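Local coordinates for CYTH domain-containing protein (Pyrococcus horikoshii, PDB 2EEN) that is of unknown function but, as a CYTH-domain protein resembling class IV adenylate cyclases, probably binds phosphate-bearing ligands such as nucleotides or organic phosphates, at residues 24-30 and 108-114; 119-123 and 134-139. One frame throughout, in Å; residues are numbered along the deposited sequence.

Contacts 1 and 2 both lie in the single antiparallel sheet of the CYTH domain, their centres about 12 Å apart. Along the chain they come in series: contact 1 joins strand 23-36 to strand 102-117, and contact 2 then pairs the two strands of the hairpin 120-127/131-139. Because strands 102-117 and 120-127 are neighbours in the sheet, the four segments make one continuous run of strands, 23-36, 102-117, 120-127 and 131-139. A probable hydrogen bond from Tyr114 N to Ile122 O (2.7 Å) joins them. On the charged face Arg111, salt-bridged to Asp125, also makes a long, weak ion pair with Glu135; together the contacts build a charged face consistent with the phosphate-binding tunnel of CYTH relatives.

Contact 1: 24-30 and 108-114; sequences FMRKEIH and VKTREKY
Two central strands of the CYTH sheet, 23-36 and 102-117, pair antiparallel here although 77 residues separate the segments. Their axes run at 164°, 4.5 Å apart at closest approach. Apart from Met25, both backbones are extended, and His30 pairs with Lys109 and Glu28 with Arg111 as hydrogen-bonded pairs: His30 N to Lys109 O is 2.8 Å, Lys109 N to His30 O 2.9 Å, and Glu28 N to Arg111 O and Arg111 N to Glu28 O 2.6 Å each. Ile29-Thr110, Lys27-Glu112 and Phe24-Tyr114 are non-hydrogen-bonded pairs. A classic beta bulge interrupts the ladder where Met25 (phi/psi -99/-68) and Arg26 both face Lys113; Met25 N donates to Lys113 O and Lys113 N to Arg26 O, each at 2.8 Å.

The Phe24, Lys27 and Ile29 face carries an oblique aromatic contact, Phe24 CD1 to Tyr114 CZ at 3.6 Å, and Tyr114 OH donates to Glu112 OE1 (2.6 Å), a carboxylate also salt-bridged to Arg19 of helix 12-19. On the opposite face Glu28 (chi1 m, chi2 t) is the hub: OE2 accepts from Arg26 NE (2.7 Å) and from NZ of Lys113 (2.9 Å; chi1 m, then all t), while OE1 accepts from His30 NE2 (2.8 Å). Lys109 NZ donates to His30 ND1 (3.0 Å). Arg111, its guanidinium face toward His30, is salt-bridged to Asp125. Such a crowd of basic and acidic side chains on one sheet face is characteristic of the tunnel of CYTH proteins, which in relatives binds phosphate groups and metal ions; the linked charges are consistent with a similar polar site here.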
loop_
_atom_site.group_PDB
_atom_site.type_symbol
_atom_site.label_atom_id
_atom_site.label_comp_id
_atom_site.label_asym_id
_atom_site.label_seq_id
_atom_site.Cartn_x
_atom_site.Cartn_y
_atom_site.Cartn_z
ATOM N N PHE A 24 22.784 -22.466 -7.304
ATOM C CA PHE A 24 22.739 -21.040 -7.015
ATOM C C PHE A 24 21.686 -20.439 -7.928
ATOM O O PHE A 24 21.641 -20.736 -9.123
ATOM C CB PHE A 24 24.103 -20.391 -7.292
ATOM C CG PHE A 24 24.093 -18.885 -7.212
ATOM C CD1 PHE A 24 23.792 -18.235 -6.017
ATOM C CD2 PHE A 24 24.394 -18.117 -8.332
ATOM C CE1 PHE A 24 23.793 -16.843 -5.939
ATOM C CE2 PHE A 24 24.398 -16.723 -8.264
ATOM C CZ PHE A 24 24.096 -16.086 -7.064
ATOM N N MET A 25 20.823 -19.609 -7.360
ATOM C CA MET A 25 19.782 -18.960 -8.130
ATOM C C MET A 25 20.245 -17.548 -8.450
ATOM O O MET A 25 20.530 -17.233 -9.605
ATOM C CB MET A 25 18.483 -18.959 -7.331
ATOM C CG MET A 25 18.023 -20.369 -7.008
ATOM S SD MET A 25 16.548 -20.438 -5.981
ATOM C CE MET A 25 15.305 -19.895 -7.154
ATOM N N ARG A 26 20.349 -16.703 -7.429
ATOM C CA ARG A 26 20.820 -15.343 -7.650
ATOM C C ARG A 26 21.146 -14.657 -6.333
ATOM O O ARG A 26 20.741 -15.116 -5.265
ATOM C CB ARG A 26 19.765 -14.530 -8.407
ATOM C CG ARG A 26 18.564 -14.127 -7.575
ATOM C CD ARG A 26 17.539 -13.411 -8.439
ATOM N NE ARG A 26 16.435 -12.876 -7.650
ATOM C CZ ARG A 26 15.303 -12.416 -8.170
ATOM N NH1 ARG A 26 15.124 -12.430 -9.484
ATOM N NH2 ARG A 26 14.357 -11.935 -7.378
ATOM N N LYS A 27 21.897 -13.565 -6.419
ATOM C CA LYS A 27 22.268 -12.795 -5.241
ATOM C C LYS A 27 21.483 -11.500 -5.266
ATOM O O LYS A 27 21.320 -10.879 -6.316
ATOM C CB LYS A 27 23.763 -12.487 -5.244
ATOM C CG LYS A 27 24.214 -11.657 -4.048
ATOM C CD LYS A 27 25.727 -11.522 -4.014
ATOM C CE LYS A 27 26.189 -10.751 -2.790
ATOM N NZ LYS A 27 27.675 -10.612 -2.781
ATOM N N GLU A 28 21.004 -11.083 -4.102
ATOM C CA GLU A 28 20.223 -9.861 -4.018
ATOM C C GLU A 28 20.732 -8.984 -2.888
ATOM O O GLU A 28 21.290 -9.469 -1.908
ATOM C CB GLU A 28 18.743 -10.184 -3.746
ATOM C CG GLU A 28 18.118 -11.231 -4.677
ATOM C CD GLU A 28 16.688 -11.591 -4.286
ATOM O OE1 GLU A 28 16.303 -11.362 -3.118
ATOM O OE2 GLU A 28 15.945 -12.123 -5.140
ATOM N N ILE A 29 20.578 -7.679 -3.059
ATOM C CA ILE A 29 20.921 -6.742 -2.004
ATOM C C ILE A 29 19.551 -6.289 -1.519
ATOM O O ILE A 29 18.670 -5.995 -2.325
ATOM C CB ILE A 29 21.700 -5.526 -2.530
ATOM C CG1 ILE A 29 23.132 -5.944 -2.856
ATOM C CG2 ILE A 29 21.696 -4.406 -1.481
ATOM C CD1 ILE A 29 23.933 -4.881 -3.593
ATOM N N HIS A 30 19.359 -6.283 -0.205
ATOM C CA HIS A 30 18.095 -5.861 0.380
ATOM C C HIS A 30 18.316 -4.685 1.301
ATOM O O HIS A 30 19.229 -4.682 2.130
ATOM C CB HIS A 30 17.452 -6.965 1.222
ATOM C CG HIS A 30 16.857 -8.082 0.426
ATOM N ND1 HIS A 30 16.156 -9.114 1.012
ATOM C CD2 HIS A 30 16.853 -8.331 -0.905
ATOM C CE1 HIS A 30 15.743 -9.949 0.076
ATOM N NE2 HIS A 30 16.152 -9.498 -1.096
ATOM N N VAL A 108 19.870 -3.604 6.282
ATOM C CA VAL A 108 20.537 -3.815 5.005
ATOM C C VAL A 108 21.272 -5.137 4.999
ATOM O O VAL A 108 21.951 -5.478 5.966
ATOM C CB VAL A 108 21.558 -2.700 4.731
ATOM C CG1 VAL A 108 22.229 -2.928 3.384
ATOM C CG2 VAL A 108 20.869 -1.350 4.767
ATOM N N LYS A 109 21.147 -5.882 3.908
ATOM C CA LYS A 109 21.826 -7.161 3.823
ATOM C C LYS A 109 21.990 -7.615 2.385
ATOM O O LYS A 109 21.416 -7.035 1.462
ATOM C CB LYS A 109 21.025 -8.230 4.571
ATOM C CG LYS A 109 19.681 -8.547 3.896
ATOM C CD LYS A 109 18.964 -9.722 4.570
ATOM C CE LYS A 109 17.669 -10.069 3.845
ATOM N NZ LYS A 109 16.633 -9.001 3.984
ATOM N N THR A 110 22.805 -8.646 2.204
ATOM C CA THR A 110 22.963 -9.241 0.890
ATOM C C THR A 110 22.361 -10.619 1.105
ATOM O O THR A 110 22.406 -11.155 2.215
ATOM C CB THR A 110 24.436 -9.350 0.437
ATOM O OG1 THR A 110 25.187 -10.139 1.361
ATOM C CG2 THR A 110 25.046 -7.968 0.328
ATOM N N ARG A 111 21.762 -11.173 0.062
ATOM C CA ARG A 111 21.121 -12.471 0.175
ATOM C C ARG A 111 21.407 -13.291 -1.066
ATOM O O ARG A 111 21.090 -12.878 -2.179
ATOM C CB ARG A 111 19.618 -12.279 0.392
ATOM C CG ARG A 111 18.767 -13.535 0.193
ATOM C CD ARG A 111 17.342 -13.327 0.695
ATOM N NE ARG A 111 17.280 -13.324 2.158
ATOM C CZ ARG A 111 16.189 -13.055 2.869
ATOM N NH1 ARG A 111 15.045 -12.754 2.262
ATOM N NH2 ARG A 111 16.238 -13.098 4.196
ATOM N N GLU A 112 22.032 -14.446 -0.867
ATOM C CA GLU A 112 22.329 -15.339 -1.979
ATOM C C GLU A 112 21.280 -16.434 -1.867
ATOM O O GLU A 112 21.204 -17.109 -0.845
ATOM C CB GLU A 112 23.724 -15.943 -1.859
ATOM C CG GLU A 112 24.859 -15.002 -2.236
ATOM C CD GLU A 112 26.228 -15.628 -2.017
ATOM O OE1 GLU A 112 26.375 -16.847 -2.249
ATOM O OE2 GLU A 112 27.163 -14.900 -1.623
ATOM N N LYS A 113 20.477 -16.602 -2.914
ATOM C CA LYS A 113 19.413 -17.602 -2.916
ATOM C C LYS A 113 19.844 -18.888 -3.597
ATOM O O LYS A 113 20.479 -18.860 -4.652
ATOM C CB LYS A 113 18.178 -17.061 -3.633
ATOM C CG LYS A 113 17.486 -15.896 -2.952
ATOM C CD LYS A 113 16.213 -15.546 -3.716
ATOM C CE LYS A 113 15.450 -14.403 -3.075
ATOM N NZ LYS A 113 14.230 -14.082 -3.867
ATOM N N TYR A 114 19.476 -20.008 -2.985
ATOM C CA TYR A 114 19.804 -21.332 -3.495
ATOM C C TYR A 114 18.581 -22.222 -3.578
ATOM O O TYR A 114 17.725 -22.210 -2.700
ATOM C CB TYR A 114 20.847 -21.998 -2.590
ATOM C CG TYR A 114 22.182 -21.325 -2.670
ATOM C CD1 TYR A 114 22.434 -20.151 -1.954
ATOM C CD2 TYR A 114 23.166 -21.794 -3.542
ATOM C CE1 TYR A 114 23.625 -19.462 -2.112
ATOM C CE2 TYR A 114 24.362 -21.104 -3.707
ATOM C CZ TYR A 114 24.580 -19.937 -2.989
ATOM O OH TYR A 114 25.747 -19.228 -3.171
#

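Contact 2: 119-123 and 134-139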
loop_
_atom_site.group_PDB
_atom_site.type_symbol
_atom_site.label_atom_id
_atom_site.label_comp_id
_atom_site.label_asym_id
_atom_site.label_seq_id
_atom_site.Cartn_x
_atom_site.Cartn_y
_atom_site.Cartn_z
ATOM N N GLY A 119 9.914 -25.792 -4.468
ATOM C CA GLY A 119 9.254 -24.944 -3.496
ATOM C C GLY A 119 10.030 -24.684 -2.224
ATOM O O GLY A 119 9.487 -24.096 -1.291
ATOM N N VAL A 120 11.286 -25.116 -2.174
ATOM C CA VAL A 120 12.110 -24.890 -0.985
ATOM C C VAL A 120 13.373 -24.143 -1.379
ATOM O O VAL A 120 14.129 -24.592 -2.249
ATOM C CB VAL A 120 12.507 -26.199 -0.300
ATOM C CG1 VAL A 120 13.291 -25.891 0.972
ATOM C CG2 VAL A 120 11.256 -27.015 0.032
ATOM N N THR A 121 13.596 -23.005 -0.729
ATOM C CA THR A 121 14.747 -22.172 -1.024
ATOM C C THR A 121 15.544 -21.823 0.227
ATOM O O THR A 121 14.982 -21.635 1.300
ATOM C CB THR A 121 14.296 -20.852 -1.695
ATOM O OG1 THR A 121 13.511 -21.156 -2.854
ATOM C CG2 THR A 121 15.502 -20.017 -2.112
ATOM N N ILE A 122 16.856 -21.736 0.066
ATOM C CA ILE A 122 17.747 -21.369 1.159
ATOM C C ILE A 122 18.411 -20.050 0.808
ATOM O O ILE A 122 18.760 -19.813 -0.344
ATOM C CB ILE A 122 18.849 -22.429 1.362
ATOM C CG1 ILE A 122 18.354 -23.498 2.330
ATOM C CG2 ILE A 122 20.140 -21.777 1.881
ATOM C CD1 ILE A 122 19.292 -24.670 2.438
ATOM N N THR A 123 18.586 -19.182 1.795
ATOM C CA THR A 123 19.261 -17.930 1.520
ATOM C C THR A 123 20.421 -17.738 2.471
ATOM O O THR A 123 20.326 -18.056 3.658
ATOM C CB THR A 123 18.306 -16.726 1.633
ATOM O OG1 THR A 123 17.781 -16.639 2.966
ATOM C CG2 THR A 123 17.162 -16.884 0.653
ATOM N N ILE A 134 21.427 -17.879 7.868
ATOM C CA ILE A 134 20.939 -18.725 6.802
ATOM C C ILE A 134 19.452 -18.911 7.045
ATOM O O ILE A 134 19.012 -19.185 8.166
ATOM C CB ILE A 134 21.648 -20.096 6.763
ATOM C CG1 ILE A 134 21.075 -20.920 5.602
ATOM C CG2 ILE A 134 21.489 -20.822 8.095
ATOM C CD1 ILE A 134 21.864 -22.160 5.279
ATOM N N GLU A 135 18.668 -18.716 5.996
ATOM C CA GLU A 135 17.235 -18.878 6.109
ATOM C C GLU A 135 16.795 -19.932 5.121
ATOM O O GLU A 135 17.484 -20.198 4.135
ATOM C CB GLU A 135 16.512 -17.558 5.818
ATOM C CG GLU A 135 16.594 -16.550 6.961
ATOM C CD GLU A 135 15.721 -15.323 6.739
ATOM O OE1 GLU A 135 14.683 -15.439 6.053
ATOM O OE2 GLU A 135 16.057 -14.242 7.269
ATOM N N ILE A 136 15.668 -20.556 5.425
ATOM C CA ILE A 136 15.085 -21.558 4.549
ATOM C C ILE A 136 13.580 -21.354 4.602
ATOM O O ILE A 136 13.016 -21.031 5.655
ATOM C CB ILE A 136 15.471 -22.997 4.971
ATOM C CG1 ILE A 136 15.013 -23.982 3.889
ATOM C CG2 ILE A 136 14.862 -23.339 6.334
ATOM C CD1 ILE A 136 15.648 -25.361 4.012
ATOM N N GLU A 137 12.924 -21.516 3.461
ATOM C CA GLU A 137 11.487 -21.319 3.397
ATOM C C GLU A 137 10.801 -22.206 2.383
ATOM O O GLU A 137 11.410 -22.661 1.411
ATOM C CB GLU A 137 11.175 -19.868 3.042
ATOM C CG GLU A 137 11.869 -19.417 1.765
ATOM C CD GLU A 137 11.144 -18.285 1.070
ATOM O OE1 GLU A 137 10.129 -18.557 0.394
ATOM O OE2 GLU A 137 11.588 -17.126 1.197
ATOM N N THR A 138 9.517 -22.434 2.626
ATOM C CA THR A 138 8.681 -23.225 1.739
ATOM C C THR A 138 7.241 -22.852 2.044
ATOM O O THR A 138 6.923 -22.455 3.168
ATOM C CB THR A 138 8.871 -24.735 1.956
ATOM O OG1 THR A 138 8.166 -25.450 0.929
ATOM C CG2 THR A 138 8.332 -25.155 3.323
ATOM N N LEU A 139 6.375 -22.969 1.046
ATOM C CA LEU A 139 4.969 -22.633 1.222
ATOM C C LEU A 139 4.128 -23.855 1.555
ATOM O O LEU A 139 4.406 -24.961 1.094
ATOM C CB LEU A 139 4.422 -21.968 -0.043
ATOM C CG LEU A 139 5.089 -20.657 -0.463
ATOM C CD1 LEU A 139 4.440 -20.136 -1.735
ATOM C CD2 LEU A 139 4.965 -19.636 0.659
HETATM O O HOH W 1 7.196 -22.873 -1.633
HETATM O O HOH W 2 10.933 -21.039 -1.676
#
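Ile134 opens the segment by directing its CD1 to within 3.8 Å of Ile122 CG2, while its CA makes a CA-H...O contact with Thr123 O (3.3 Å). At Glu135 the backbone closes a hydrogen-bonded pair with Thr123, Glu135 N to Thr123 O at 2.9 Å and Thr123 N to Glu135 O at 2.8 Å; its carboxylate leads away from the partner strand into the charged face, forming a weak, long ion pair with Arg111. Ile136 stands opposite Ile122 in a non-hydrogen-bonded pair, and its CD1 touches both Ile122 CG1 (3.7 Å) and Val120 CG1 (3.9 Å). This is the ladder of an antiparallel beta hairpin, strands 120-127 and 131-139: the apolar face of Val120, Ile122, Ile134 and Ile136 packs against helices 12-19 and 146-160, Ile122 and Ile134 on Val18 and Ile136 on Leu153 and Leu157, and that of Thr121, Thr123, Glu135 and Glu137 is polar. Glu137 returns to hydrogen-bonded pairing with Thr121: Glu137 N to Thr121 O is 3.0 Å and Thr121 N to Glu137 O 3.1 Å. Thr138 adds a side-chain bond, OG1 donating to Gly119 O (2.9 Å). Beyond it, water 1 links Leu139 N (2.8 Å) to Gly119 O (2.6 Å).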